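Local atomic coordinates of mandelate racemase/muconate lactonizing enzyme-like protein (Roseovarius sp. TM1035, PDB entry 3RCY), a protein that probably catalyses a magnesium-dependent reaction of the enolase superfamily, one that begins by abstracting a proton next to a substrate carboxylate. Residues Pro124-Tyr129 with Phe325-Pro330; Pro17-Arg22 with Tyr131-Pro136; Ile9-Pro14 with Ala50-Ile55; Arg5-Ile10 with Asp57-His62. All coordinates share one frame; numbering follows the deposited sequence.

Contact 1: Pro124-Tyr129 with Phe325-Pro330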
loop_
_atom_site.group_PDB
_atom_site.type_symbol
_atom_site.label_atom_id
_atom_site.label_comp_id
_atom_site.label_asym_id
_atom_site.label_seq_id
_atom_site.Cartn_x
_atom_site.Cartn_y
_atom_site.Cartn_z
ATOM N N PRO A 124 34.622 22.637 2.535
ATOM C CA PRO A 124 35.519 23.785 2.736
ATOM C C PRO A 124 34.798 25.141 2.641
ATOM O O PRO A 124 35.250 26.107 3.244
ATOM C CB PRO A 124 36.557 23.634 1.613
ATOM C CG PRO A 124 36.472 22.205 1.178
ATOM C CD PRO A 124 35.030 21.814 1.379
ATOM N N ARG A 125 33.706 25.210 1.877
ATOM C CA ARG A 125 32.847 26.395 1.842
ATOM C C ARG A 125 31.364 25.971 1.840
ATOM O O ARG A 125 30.946 25.088 1.064
ATOM C CB ARG A 125 33.162 27.304 0.637
ATOM C CG ARG A 125 34.562 27.954 0.650
ATOM C CD ARG A 125 34.536 29.444 0.263
ATOM N NE ARG A 125 34.108 30.296 1.374
ATOM C CZ ARG A 125 33.915 31.616 1.301
ATOM N NH1 ARG A 125 33.518 32.285 2.380
ATOM N NH2 ARG A 125 34.107 32.273 0.158
ATOM N N ILE A 126 30.595 26.597 2.723
ATOM C CA ILE A 126 29.186 26.271 2.900
ATOM C C ILE A 126 28.322 27.336 2.221
ATOM O O ILE A 126 28.471 28.529 2.478
ATOM C CB ILE A 126 28.834 26.161 4.404
ATOM C CG1 ILE A 126 29.687 25.062 5.070
ATOM C CG2 ILE A 126 27.338 25.918 4.597
ATOM C CD1 ILE A 126 29.878 25.234 6.586
ATOM N N ARG A 127 27.436 26.897 1.339
ATOM C CA ARG A 127 26.507 27.791 0.662
ATOM C C ARG A 127 25.567 28.444 1.677
ATOM O O ARG A 127 24.963 27.753 2.500
ATOM C CB ARG A 127 25.709 27.004 -0.368
ATOM C CG ARG A 127 24.900 27.844 -1.310
ATOM C CD ARG A 127 24.241 26.959 -2.365
ATOM N NE ARG A 127 23.333 27.738 -3.195
ATOM C CZ ARG A 127 22.419 27.228 -4.012
ATOM N NH1 ARG A 127 22.261 25.913 -4.114
ATOM N NH2 ARG A 127 21.648 28.044 -4.720
ATOM N N ALA A 128 25.465 29.771 1.626
ATOM C CA ALA A 128 24.594 30.517 2.534
ATOM C C ALA A 128 23.403 31.114 1.799
ATOM O O ALA A 128 23.447 31.317 0.580
ATOM C CB ALA A 128 25.382 31.635 3.244
ATOM N N TYR A 129 22.343 31.403 2.542
ATOM C CA TYR A 129 21.246 32.204 2.000
ATOM C C TYR A 129 20.691 33.144 3.062
ATOM O O TYR A 129 20.976 32.993 4.253
ATOM C CB TYR A 129 20.133 31.316 1.431
ATOM C CG TYR A 129 19.157 30.720 2.439
ATOM C CD1 TYR A 129 19.371 29.448 2.968
ATOM C CD2 TYR A 129 17.994 31.407 2.825
ATOM C CE1 TYR A 129 18.478 28.877 3.860
ATOM C CE2 TYR A 129 17.087 30.844 3.727
ATOM C CZ TYR A 129 17.338 29.573 4.237
ATOM O OH TYR A 129 16.468 28.987 5.121
ATOM N N PHE A 325 28.054 21.872 12.124
ATOM C CA PHE A 325 27.207 20.773 11.678
ATOM C C PHE A 325 27.297 20.637 10.154
ATOM O O PHE A 325 27.631 19.564 9.637
ATOM C CB PHE A 325 25.760 21.021 12.131
ATOM C CG PHE A 325 24.745 20.083 11.521
ATOM C CD1 PHE A 325 24.746 18.726 11.833
ATOM C CD2 PHE A 325 23.767 20.570 10.663
ATOM C CE1 PHE A 325 23.802 17.862 11.276
ATOM C CE2 PHE A 325 22.808 19.713 10.103
ATOM C CZ PHE A 325 22.837 18.351 10.414
ATOM N N ALA A 326 27.026 21.738 9.453
ATOM C CA ALA A 326 27.053 21.782 7.984
ATOM C C ALA A 326 28.417 21.420 7.394
ATOM O O ALA A 326 28.485 20.759 6.358
ATOM C CB ALA A 326 26.634 23.154 7.500
ATOM N N ALA A 327 29.497 21.862 8.048
ATOM C CA ALA A 327 30.862 21.580 7.574
ATOM C C ALA A 327 31.163 20.076 7.514
ATOM O O ALA A 327 32.001 19.638 6.712
ATOM C CB ALA A 327 31.877 22.269 8.456
ATOM N N SER A 328 30.450 19.302 8.337
ATOM C CA SER A 328 30.760 17.886 8.571
ATOM C C SER A 328 29.872 16.888 7.826
ATOM O O SER A 328 30.107 15.675 7.908
ATOM C CB SER A 328 30.684 17.587 10.071
ATOM O OG SER A 328 29.326 17.520 10.497
ATOM N N ILE A 329 28.853 17.369 7.115
ATOM C CA ILE A 329 27.926 16.455 6.433
ATOM C C ILE A 329 28.053 16.502 4.909
ATOM O O ILE A 329 28.246 17.572 4.332
ATOM C CB ILE A 329 26.454 16.679 6.868
ATOM C CG1 ILE A 329 25.973 18.085 6.464
ATOM C CG2 ILE A 329 26.298 16.409 8.393
ATOM C CD1 ILE A 329 24.475 18.297 6.595
ATOM N N PRO A 330 27.962 15.334 4.251
ATOM C CA PRO A 330 28.040 15.344 2.794
ATOM C C PRO A 330 26.764 15.872 2.145
ATOM O O PRO A 330 26.821 16.411 1.044
ATOM C CB PRO A 330 28.277 13.864 2.435
ATOM C CG PRO A 330 27.746 13.095 3.580
ATOM C CD PRO A 330 27.940 13.961 4.803
#
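Ile126, the first residue of strand 126-131, and Ala327, near the C-terminal end of helix 316-327, bring their CA atoms to 6.8 Å, the nearest CA pair across the segments. A single side chain makes the contact from the strand. Ile126 holds CG1 beside its own backbone N and anti to its carbonyl carbon (chi1 -60°), which sends CD1 out to the last turn of the helix. Ile126 CD1 ends 3.7 Å from Ala327 N and 4.0 Å from each of two methyls, Ala326 CB and Ala327 CB. The other branch, Ile126 CG2, lies 4.1 Å from Ala326 CB. With only methyls on the helix side, the isoleucine can come in close to the helix backbone. Phe325 O receives Ser328 OG at 2.8 Å and Ser328 N at 3.1 Å, both from one face of its carbonyl plane. Asn123 ND2 bonds Ala326 O and Ile329 O, tying the two segments together through the residue before Pro124. Ile126 and Ala326 both also touch Cys335 of strand 335-336, which runs parallel to strand 126-131. The arrangement is that of strand and helix layers in the beta/alpha barrel of the enolase superfamily, here where its first and last strands meet.

Contact 2: Pro17-Arg22 with Tyr131-Pro136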
loop_
_atom_site.group_PDB
_atom_site.type_symbol
_atom_site.label_atom_id
_atom_site.label_comp_id
_atom_site.label_asym_id
_atom_site.label_seq_id
_atom_site.Cartn_x
_atom_site.Cartn_y
_atom_site.Cartn_z
ATOM N N PRO A 17 15.873 47.057 13.786
ATOM C CA PRO A 17 14.544 46.484 13.527
ATOM C C PRO A 17 14.357 45.063 14.069
ATOM O O PRO A 17 13.253 44.525 13.988
ATOM C CB PRO A 17 14.460 46.482 11.997
ATOM C CG PRO A 17 15.883 46.302 11.561
ATOM C CD PRO A 17 16.718 47.041 12.573
ATOM N N GLY A 18 15.427 44.463 14.595
ATOM C CA GLY A 18 15.328 43.200 15.334
ATOM C C GLY A 18 15.201 41.924 14.521
ATOM O O GLY A 18 14.411 41.034 14.876
ATOM N N TRP A 19 15.980 41.810 13.446
ATOM C CA TRP A 19 15.997 40.572 12.651
ATOM C C TRP A 19 16.588 39.424 13.458
ATOM O O TRP A 19 17.672 39.553 14.032
ATOM C CB TRP A 19 16.774 40.736 11.342
ATOM C CG TRP A 19 16.388 41.922 10.501
ATOM C CD1 TRP A 19 17.227 42.685 9.741
ATOM C CD2 TRP A 19 15.071 42.475 10.325
ATOM N NE1 TRP A 19 16.522 43.678 9.105
ATOM C CE2 TRP A 19 15.198 43.575 9.442
ATOM C CE3 TRP A 19 13.796 42.145 10.820
ATOM C CZ2 TRP A 19 14.100 44.359 9.051
ATOM C CZ3 TRP A 19 12.700 42.926 10.433
ATOM C CH2 TRP A 19 12.862 44.019 9.551
ATOM N N GLY A 20 15.866 38.308 13.493
ATOM C CA GLY A 20 16.222 37.190 14.349
ATOM C C GLY A 20 15.302 37.029 15.553
ATOM O O GLY A 20 15.507 36.121 16.358
ATOM N N GLY A 21 14.299 37.902 15.682
ATOM C CA GLY A 21 13.261 37.752 16.715
ATOM C C GLY A 21 13.407 38.676 17.916
ATOM O O GLY A 21 14.343 39.474 17.988
ATOM N N ARG A 22 12.482 38.558 18.870
ATOM C CA ARG A 22 12.419 39.479 20.017
ATOM C C ARG A 22 13.551 39.295 21.032
ATOM O O ARG A 22 13.993 40.266 21.648
ATOM C CB ARG A 22 11.063 39.381 20.728
ATOM C CG ARG A 22 9.921 40.080 20.002
ATOM C CD ARG A 22 8.671 40.137 20.883
ATOM N NE ARG A 22 7.570 40.850 20.236
ATOM C CZ ARG A 22 6.730 40.311 19.354
ATOM N NH1 ARG A 22 6.849 39.035 18.988
ATOM N NH2 ARG A 22 5.767 41.056 18.826
ATOM N N TYR A 131 16.915 35.635 4.075
ATOM C CA TYR A 131 15.650 36.293 3.766
ATOM C C TYR A 131 15.938 37.588 3.019
ATOM O O TYR A 131 17.017 38.169 3.161
ATOM C CB TYR A 131 14.911 36.688 5.043
ATOM C CG TYR A 131 13.881 35.722 5.564
ATOM C CD1 TYR A 131 14.021 35.165 6.841
ATOM C CD2 TYR A 131 12.754 35.386 4.812
ATOM C CE1 TYR A 131 13.078 34.290 7.357
ATOM C CE2 TYR A 131 11.792 34.504 5.318
ATOM C CZ TYR A 131 11.967 33.959 6.598
ATOM O OH TYR A 131 11.046 33.077 7.132
ATOM N N LEU A 132 14.953 38.048 2.252
ATOM C CA LEU A 132 14.963 39.402 1.715
ATOM C C LEU A 132 14.483 40.384 2.784
ATOM O O LEU A 132 13.325 40.343 3.206
ATOM C CB LEU A 132 14.084 39.501 0.468
ATOM C CG LEU A 132 14.520 38.598 -0.688
ATOM C CD1 LEU A 132 13.537 38.670 -1.847
ATOM C CD2 LEU A 132 15.930 38.980 -1.128
ATOM N N TYR A 133 15.390 41.251 3.232
ATOM C CA TYR A 133 15.067 42.260 4.252
ATOM C C TYR A 133 14.966 43.634 3.595
ATOM O O TYR A 133 15.568 43.851 2.533
ATOM C CB TYR A 133 16.139 42.281 5.347
ATOM C CG TYR A 133 16.205 41.011 6.170
ATOM C CD1 TYR A 133 15.239 40.742 7.140
ATOM C CD2 TYR A 133 17.228 40.076 5.973
ATOM C CE1 TYR A 133 15.285 39.577 7.904
ATOM C CE2 TYR A 133 17.290 38.903 6.736
ATOM C CZ TYR A 133 16.307 38.664 7.698
ATOM O OH TYR A 133 16.337 37.525 8.461
ATOM N N PRO A 134 14.209 44.567 4.218
ATOM C CA PRO A 134 14.112 45.917 3.663
ATOM C C PRO A 134 15.488 46.557 3.532
ATOM O O PRO A 134 16.333 46.419 4.425
ATOM C CB PRO A 134 13.279 46.680 4.707
ATOM C CG PRO A 134 12.567 45.641 5.485
ATOM C CD PRO A 134 13.436 44.422 5.467
ATOM N N LEU A 135 15.715 47.213 2.402
ATOM C CA LEU A 135 16.865 48.086 2.216
ATOM C C LEU A 135 16.611 49.406 2.958
ATOM O O LEU A 135 15.481 49.660 3.377
ATOM C CB LEU A 135 17.112 48.310 0.715
ATOM C CG LEU A 135 17.576 47.067 -0.067
ATOM C CD1 LEU A 135 17.753 47.387 -1.550
ATOM C CD2 LEU A 135 18.868 46.481 0.517
ATOM N N PRO A 136 17.650 50.244 3.140
ATOM C CA PRO A 136 17.482 51.462 3.968
ATOM C C PRO A 136 16.408 52.461 3.509
ATOM O O PRO A 136 15.875 53.201 4.335
ATOM C CB PRO A 136 18.867 52.108 3.920
ATOM C CG PRO A 136 19.795 50.958 3.709
ATOM C CD PRO A 136 19.062 50.042 2.766
#
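Gly21 N donates to Gly18 O at 3.2 Å, closing the type II turn that carries Trp19 out to the ring of Tyr133. The turn lies in the loop between strands 4-12 and 24-31, consistent with the capping-domain loop that enolase-superfamily enzymes lay over the mouth of the barrel; Tyr133 follows barrel strand 126-131, and its side chain is about 10 Å from the bound magnesium ion. Gly20 fills the third position of the turn at a positive phi, where a CB would collide with Trp19 O. The contact is a face-to-face aromatic stack. The five-membered ring of Trp19 and the ring of Tyr133 have centroids 4.2 Å apart and planes inclined by 25°, with Tyr133 CD1 only 3.6 Å from Trp19 CD2. Each ring reaches in from its own backbone, and the two overlap partway, displaced toward the rims. Trp19 keeps CG beside its backbone N and anti to its carbonyl carbon (chi1 -51°), laying the indole across the tyrosine. The layers go on beyond the pair: Pro17 CG, following a cis peptide, sits 3.4 Å above the opposite indole face, and Tyr131 CB 3.5 Å over the far face of Tyr133. Tyr133 is anchored through its backbone, its O bonded to Ser153 OG of helix 147-159. Pro134, which also packs on Ile140 and Phe143 of helix 140-143, meets the six-membered half of the indole obliquely, its CD 3.6 Å from Trp19 CZ2.

Contact 3: Ile9-Pro14 with Ala50-Ile55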
loop_
_atom_site.group_PDB
_atom_site.type_symbol
_atom_site.label_atom_id
_atom_site.label_comp_id
_atom_site.label_asym_id
_atom_site.label_seq_id
_atom_site.Cartn_x
_atom_site.Cartn_y
_atom_site.Cartn_z
ATOM N N ILE A 9 22.506 31.711 32.314
ATOM C CA ILE A 9 21.562 31.954 31.229
ATOM C C ILE A 9 21.478 33.456 30.993
ATOM O O ILE A 9 21.296 34.233 31.938
ATOM C CB ILE A 9 20.148 31.403 31.549
ATOM C CG1 ILE A 9 20.208 29.902 31.903
ATOM C CG2 ILE A 9 19.192 31.672 30.364
ATOM C CD1 ILE A 9 18.934 29.374 32.632
ATOM N N ILE A 10 21.613 33.860 29.736
ATOM C CA ILE A 10 21.488 35.264 29.372
ATOM C C ILE A 10 20.453 35.409 28.271
ATOM O O ILE A 10 20.606 34.847 27.185
ATOM C CB ILE A 10 22.840 35.867 28.903
ATOM C CG1 ILE A 10 23.880 35.818 30.029
ATOM C CG2 ILE A 10 22.644 37.314 28.427
ATOM C CD1 ILE A 10 25.316 35.915 29.520
ATOM N N VAL A 11 19.391 36.146 28.568
ATOM C CA VAL A 11 18.395 36.475 27.559
ATOM C C VAL A 11 18.702 37.865 27.019
ATOM O O VAL A 11 18.757 38.832 27.777
ATOM C CB VAL A 11 16.964 36.402 28.124
ATOM C CG1 VAL A 11 15.936 36.763 27.048
ATOM C CG2 VAL A 11 16.696 35.000 28.682
ATOM N N THR A 12 18.916 37.947 25.709
ATOM C CA THR A 12 19.336 39.189 25.084
ATOM C C THR A 12 18.417 39.590 23.936
ATOM O O THR A 12 17.981 38.742 23.143
ATOM C CB THR A 12 20.848 39.149 24.671
ATOM O OG1 THR A 12 21.252 40.431 24.192
ATOM C CG2 THR A 12 21.134 38.080 23.612
ATOM N N ALA A 13 18.130 40.888 23.863
ATOM C CA ALA A 13 17.223 41.451 22.859
ATOM C C ALA A 13 17.983 42.158 21.730
ATOM O O ALA A 13 18.681 43.145 21.971
ATOM C CB ALA A 13 16.245 42.418 23.518
ATOM N N PRO A 14 17.843 41.664 20.491
ATOM C CA PRO A 14 18.450 42.360 19.352
ATOM C C PRO A 14 17.816 43.742 19.201
ATOM O O PRO A 14 16.592 43.865 19.319
ATOM C CB PRO A 14 18.064 41.489 18.150
ATOM C CG PRO A 14 17.695 40.156 18.725
ATOM C CD PRO A 14 17.125 40.445 20.080
ATOM N N ALA A 50 9.940 31.678 32.173
ATOM C CA ALA A 50 9.572 30.277 32.337
ATOM C C ALA A 50 10.657 29.367 31.741
ATOM O O ALA A 50 10.996 28.336 32.317
ATOM C CB ALA A 50 8.221 29.995 31.694
ATOM N N MET A 51 11.214 29.771 30.601
ATOM C CA MET A 51 12.307 29.024 29.979
ATOM C C MET A 51 13.550 28.934 30.866
ATOM O O MET A 51 14.208 27.899 30.896
ATOM C CB MET A 51 12.645 29.573 28.588
ATOM C CG MET A 51 11.695 29.065 27.488
ATOM S SD MET A 51 11.308 27.274 27.515
ATOM C CE MET A 51 12.917 26.490 27.314
ATOM N N ARG A 52 13.847 29.999 31.614
ATOM C CA ARG A 52 14.938 29.959 32.595
ATOM C C ARG A 52 14.769 28.808 33.585
ATOM O O ARG A 52 15.707 28.046 33.828
ATOM C CB ARG A 52 15.033 31.265 33.381
ATOM C CG ARG A 52 15.816 32.361 32.721
ATOM C CD ARG A 52 15.946 33.572 33.673
ATOM N NE ARG A 52 15.979 34.815 32.909
ATOM C CZ ARG A 52 17.088 35.390 32.453
ATOM N NH1 ARG A 52 18.281 34.848 32.694
ATOM N NH2 ARG A 52 17.000 36.523 31.765
ATOM N N ALA A 53 13.572 28.693 34.155
ATOM C CA ALA A 53 13.290 27.644 35.131
ATOM C C ALA A 53 13.421 26.257 34.490
ATOM O O ALA A 53 13.956 25.344 35.108
ATOM C CB ALA A 53 11.910 27.834 35.755
ATOM N N VAL A 54 12.954 26.118 33.249
ATOM C CA VAL A 54 13.036 24.835 32.529
ATOM C C VAL A 54 14.498 24.448 32.287
ATOM O O VAL A 54 14.904 23.310 32.570
ATOM C CB VAL A 54 12.250 24.879 31.185
ATOM C CG1 VAL A 54 12.560 23.645 30.304
ATOM C CG2 VAL A 54 10.746 24.990 31.451
ATOM N N ILE A 55 15.279 25.402 31.769
ATOM C CA ILE A 55 16.701 25.182 31.468
ATOM C C ILE A 55 17.480 24.798 32.731
ATOM O O ILE A 55 18.215 23.809 32.736
ATOM C CB ILE A 55 17.324 26.420 30.773
ATOM C CG1 ILE A 55 16.723 26.589 29.370
ATOM C CG2 ILE A 55 18.840 26.303 30.682
ATOM C CD1 ILE A 55 16.917 27.984 28.775
HETATM O O HOH W 1 19.480 37.453 31.188
#
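Strand residues Ile9-Thr12 and helix residues Ala50-Ile55 run nearly antiparallel, at 156° with axes 10.0 Å apart, and Ile9 and Arg52 are the nearest pair by CA. They belong to the N-terminal capping domain of the enolase superfamily, a three-stranded antiparallel sheet packed against helices. Ile9 and Val11 point toward the helix, while Ile10 turns to helix 372-376 on the other side. Ile9 carries CG1 beside its backbone N (chi1 -55°) and extends it, so that Ile9 CD1 meets Ile55 CG2 at 3.6 Å; Ile55 in turn rests on Ile25 and Val27 of the neighbouring strand and on Ala94 of helix 89-110. Arg52 leaves the helix and reaches obliquely across the strand, bent at chi3. One face of its guanidinium is covered by Val11 CG2, 3.5 Å from Arg52 NH2. At the group's edge, Arg52 NH1 makes a weak, bent bond of 3.2 Å (127° at the hydrogen) to Ile9 O. A water in the guanidinium plane accepts from Arg52 NH2 at 2.7 Å and from Val11 N at 2.9 Å, bridging helix and strand. The firmest partner of the charge is Glu49, which takes NE. A leucine in place of Arg52 would probably leave Glu49 without its mate and Ile9 O and the bridging water without the arginine's N-H groups. Since Ile10 and Thr12 bond strand 24-31, Ile9 O and Val11 N lie on the edge of the sheet within this chain; one arginine, its charge probably balanced largely by Glu49, thus serves this edge's polar groups while its flat face stays against a valine.

Contact 4: Arg5-Ile10 with Asp57-His62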
loop_
_atom_site.group_PDB
_atom_site.type_symbol
_atom_site.label_atom_id
_atom_site.label_comp_id
_atom_site.label_asym_id
_atom_site.label_seq_id
_atom_site.Cartn_x
_atom_site.Cartn_y
_atom_site.Cartn_z
ATOM N N ARG A 5 29.894 21.927 35.481
ATOM C CA ARG A 5 29.644 22.421 36.830
ATOM C C ARG A 5 28.658 23.597 36.878
ATOM O O ARG A 5 27.671 23.532 37.603
ATOM C CB ARG A 5 30.962 22.764 37.542
ATOM C CG ARG A 5 30.802 23.005 39.057
ATOM C CD ARG A 5 32.086 23.528 39.703
ATOM N NE ARG A 5 32.493 24.813 39.132
ATOM C CZ ARG A 5 33.733 25.292 39.149
ATOM N NH1 ARG A 5 34.716 24.600 39.711
ATOM N NH2 ARG A 5 33.992 26.467 38.592
ATOM N N ASP A 6 28.906 24.652 36.100
ATOM C CA ASP A 6 28.128 25.893 36.233
ATOM C C ASP A 6 27.283 26.198 35.002
ATOM O O ASP A 6 27.671 25.870 33.879
ATOM C CB ASP A 6 29.047 27.090 36.504
ATOM C CG ASP A 6 30.123 26.786 37.529
ATOM O OD1 ASP A 6 29.787 26.250 38.607
ATOM O OD2 ASP A 6 31.307 27.087 37.255
ATOM N N LEU A 7 26.141 26.841 35.241
ATOM C CA LEU A 7 25.266 27.344 34.193
ATOM C C LEU A 7 24.933 28.820 34.408
ATOM O O LEU A 7 24.536 29.228 35.499
ATOM C CB LEU A 7 23.965 26.529 34.141
ATOM C CG LEU A 7 22.772 27.105 33.362
ATOM C CD1 LEU A 7 23.025 27.189 31.842
ATOM C CD2 LEU A 7 21.523 26.286 33.654
ATOM N N ASP A 8 25.098 29.604 33.350
ATOM C CA ASP A 8 24.582 30.960 33.305
ATOM C C ASP A 8 23.654 31.077 32.106
ATOM O O ASP A 8 23.968 30.583 31.018
ATOM C CB ASP A 8 25.725 31.960 33.176
ATOM C CG ASP A 8 26.634 31.945 34.378
ATOM O OD1 ASP A 8 26.246 32.507 35.411
ATOM O OD2 ASP A 8 27.732 31.358 34.300
ATOM N N ILE A 9 22.506 31.711 32.314
ATOM C CA ILE A 9 21.562 31.954 31.229
ATOM C C ILE A 9 21.478 33.456 30.993
ATOM O O ILE A 9 21.296 34.233 31.938
ATOM C CB ILE A 9 20.148 31.403 31.549
ATOM C CG1 ILE A 9 20.208 29.902 31.903
ATOM C CG2 ILE A 9 19.192 31.672 30.364
ATOM C CD1 ILE A 9 18.934 29.374 32.632
ATOM N N ILE A 10 21.613 33.860 29.736
ATOM C CA ILE A 10 21.488 35.264 29.372
ATOM C C ILE A 10 20.453 35.409 28.271
ATOM O O ILE A 10 20.606 34.847 27.185
ATOM C CB ILE A 10 22.840 35.867 28.903
ATOM C CG1 ILE A 10 23.880 35.818 30.029
ATOM C CG2 ILE A 10 22.644 37.314 28.427
ATOM C CD1 ILE A 10 25.316 35.915 29.520
ATOM N N ASP A 57 16.330 23.470 35.458
ATOM C CA ASP A 57 15.891 22.126 35.850
ATOM C C ASP A 57 16.611 21.045 35.042
ATOM O O ASP A 57 17.233 20.149 35.614
ATOM C CB ASP A 57 14.375 21.979 35.685
ATOM C CG ASP A 57 13.855 20.648 36.201
ATOM O OD1 ASP A 57 14.171 19.601 35.598
ATOM O OD2 ASP A 57 13.118 20.642 37.209
ATOM N N VAL A 58 16.511 21.137 33.717
ATOM C CA VAL A 58 17.156 20.186 32.807
ATOM C C VAL A 58 18.653 20.037 33.114
ATOM O O VAL A 58 19.171 18.916 33.240
ATOM C CB VAL A 58 16.943 20.612 31.324
ATOM C CG1 VAL A 58 17.825 19.781 30.381
ATOM C CG2 VAL A 58 15.452 20.470 30.938
ATOM N N PHE A 59 19.350 21.169 33.218
ATOM C CA PHE A 59 20.771 21.137 33.537
ATOM C C PHE A 59 21.057 20.488 34.893
ATOM O O PHE A 59 21.877 19.579 34.974
ATOM C CB PHE A 59 21.405 22.530 33.474
ATOM C CG PHE A 59 22.860 22.542 33.867
ATOM C CD1 PHE A 59 23.833 22.048 33.000
ATOM C CD2 PHE A 59 23.257 23.031 35.113
ATOM C CE1 PHE A 59 25.185 22.047 33.357
ATOM C CE2 PHE A 59 24.610 23.034 35.482
ATOM C CZ PHE A 59 25.573 22.539 34.591
ATOM N N ALA A 60 20.377 20.942 35.946
ATOM C CA ALA A 60 20.664 20.439 37.297
ATOM C C ALA A 60 20.341 18.951 37.415
ATOM O O ALA A 60 21.075 18.200 38.049
ATOM C CB ALA A 60 19.909 21.248 38.372
ATOM N N ARG A 61 19.247 18.535 36.780
ATOM C CA ARG A 61 18.733 17.174 36.916
ATOM C C ARG A 61 19.527 16.152 36.092
ATOM O O ARG A 61 19.782 15.035 36.558
ATOM C CB ARG A 61 17.244 17.136 36.531
ATOM C CG ARG A 61 16.490 15.889 36.998
ATOM C CD ARG A 61 14.985 15.993 36.713
ATOM N NE ARG A 61 14.372 17.169 37.344
ATOM C CZ ARG A 61 14.007 17.249 38.623
ATOM N NH1 ARG A 61 14.176 16.222 39.450
ATOM N NH2 ARG A 61 13.466 18.372 39.076
ATOM N N HIS A 62 19.922 16.531 34.878
ATOM C CA HIS A 62 20.451 15.547 33.916
ATOM C C HIS A 62 21.886 15.774 33.467
ATOM O O HIS A 62 22.492 14.880 32.887
ATOM C CB HIS A 62 19.540 15.458 32.679
ATOM C CG HIS A 62 18.110 15.155 33.006
ATOM N ND1 HIS A 62 17.724 14.000 33.648
ATOM C CD2 HIS A 62 16.975 15.865 32.793
ATOM C CE1 HIS A 62 16.413 14.007 33.815
ATOM N NE2 HIS A 62 15.935 15.128 33.306
#
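Leu7 and Phe59 are the main side chains joining strand 5-10 to helix 57-62 in the N-terminal capping domain, an antiparallel three-stranded sheet packed against helices. The strand and helix directions are opposed at 173°, with axes 9.8 Å apart. The apolar part of the contact is a CH-pi interaction: Leu7 CB stands over one face of the Phe59 ring, 4.0 Å from its centroid and 3.7 Å from Phe59 CD2. Leu7 CD2 goes further along, to 3.8 Å from Phe59 CB. Phe59 CG lies anti to its backbone N (chi1 177°), which swings the ring out from the helix to the strand. Both residues also touch Leu29 of strand 24-31 and Leu98 of helix 89-110. A backbone carbonyl meets the ring rim: Arg5 O lies at its edge, 3.8 Å from Phe59 CE2, at a classic beta bulge where Arg5 and Asp6 both face Thr30. An alanine in place of Phe59 would probably open a gap beside Leu7 CB and take the ring edge away from Arg5 O. The ionic interactions stay within each segment. Arg5 holds Asp6 side-on, NE to Asp6 OD1 and NH2 to the syn lone pair of Asp6 OD2, each at 3.1 Å. On the helix, Asp57 and Arg61 pair and also reach the fourth subunit, Asp57 OD2 to its Gly47 N and Arg61 NH1 to its Thr383 O. Arg61 does so while NE holds Asp57 OD1 and NH2 holds Asp57 OD2, each at 3.0 Å and in the guanidinium plane.

Contacts 3 and 4 are successive steps of one interface, strand 4-12 against helix 48-63 in the capping domain: their centres are 12 Å apart, they share Ile9 and Ile10, and both reach the fourth subunit. Contact 2 follows from the same strand through the next loop, touching contact 3 where Gly21 and Arg22 meet Pro14, and crosses from capping domain to barrel. Its second segment, 131-136, follows just after the first segment of contact 1, 124-129, at the end of strand 126-131; their centres are 24 Å apart. Contact 1 lies within the barrel, its centre about 29 Å from that of contact 3. The series thus leads from the capping domain, through the domain junction, to the barrel wall, with other subunits touching both ends.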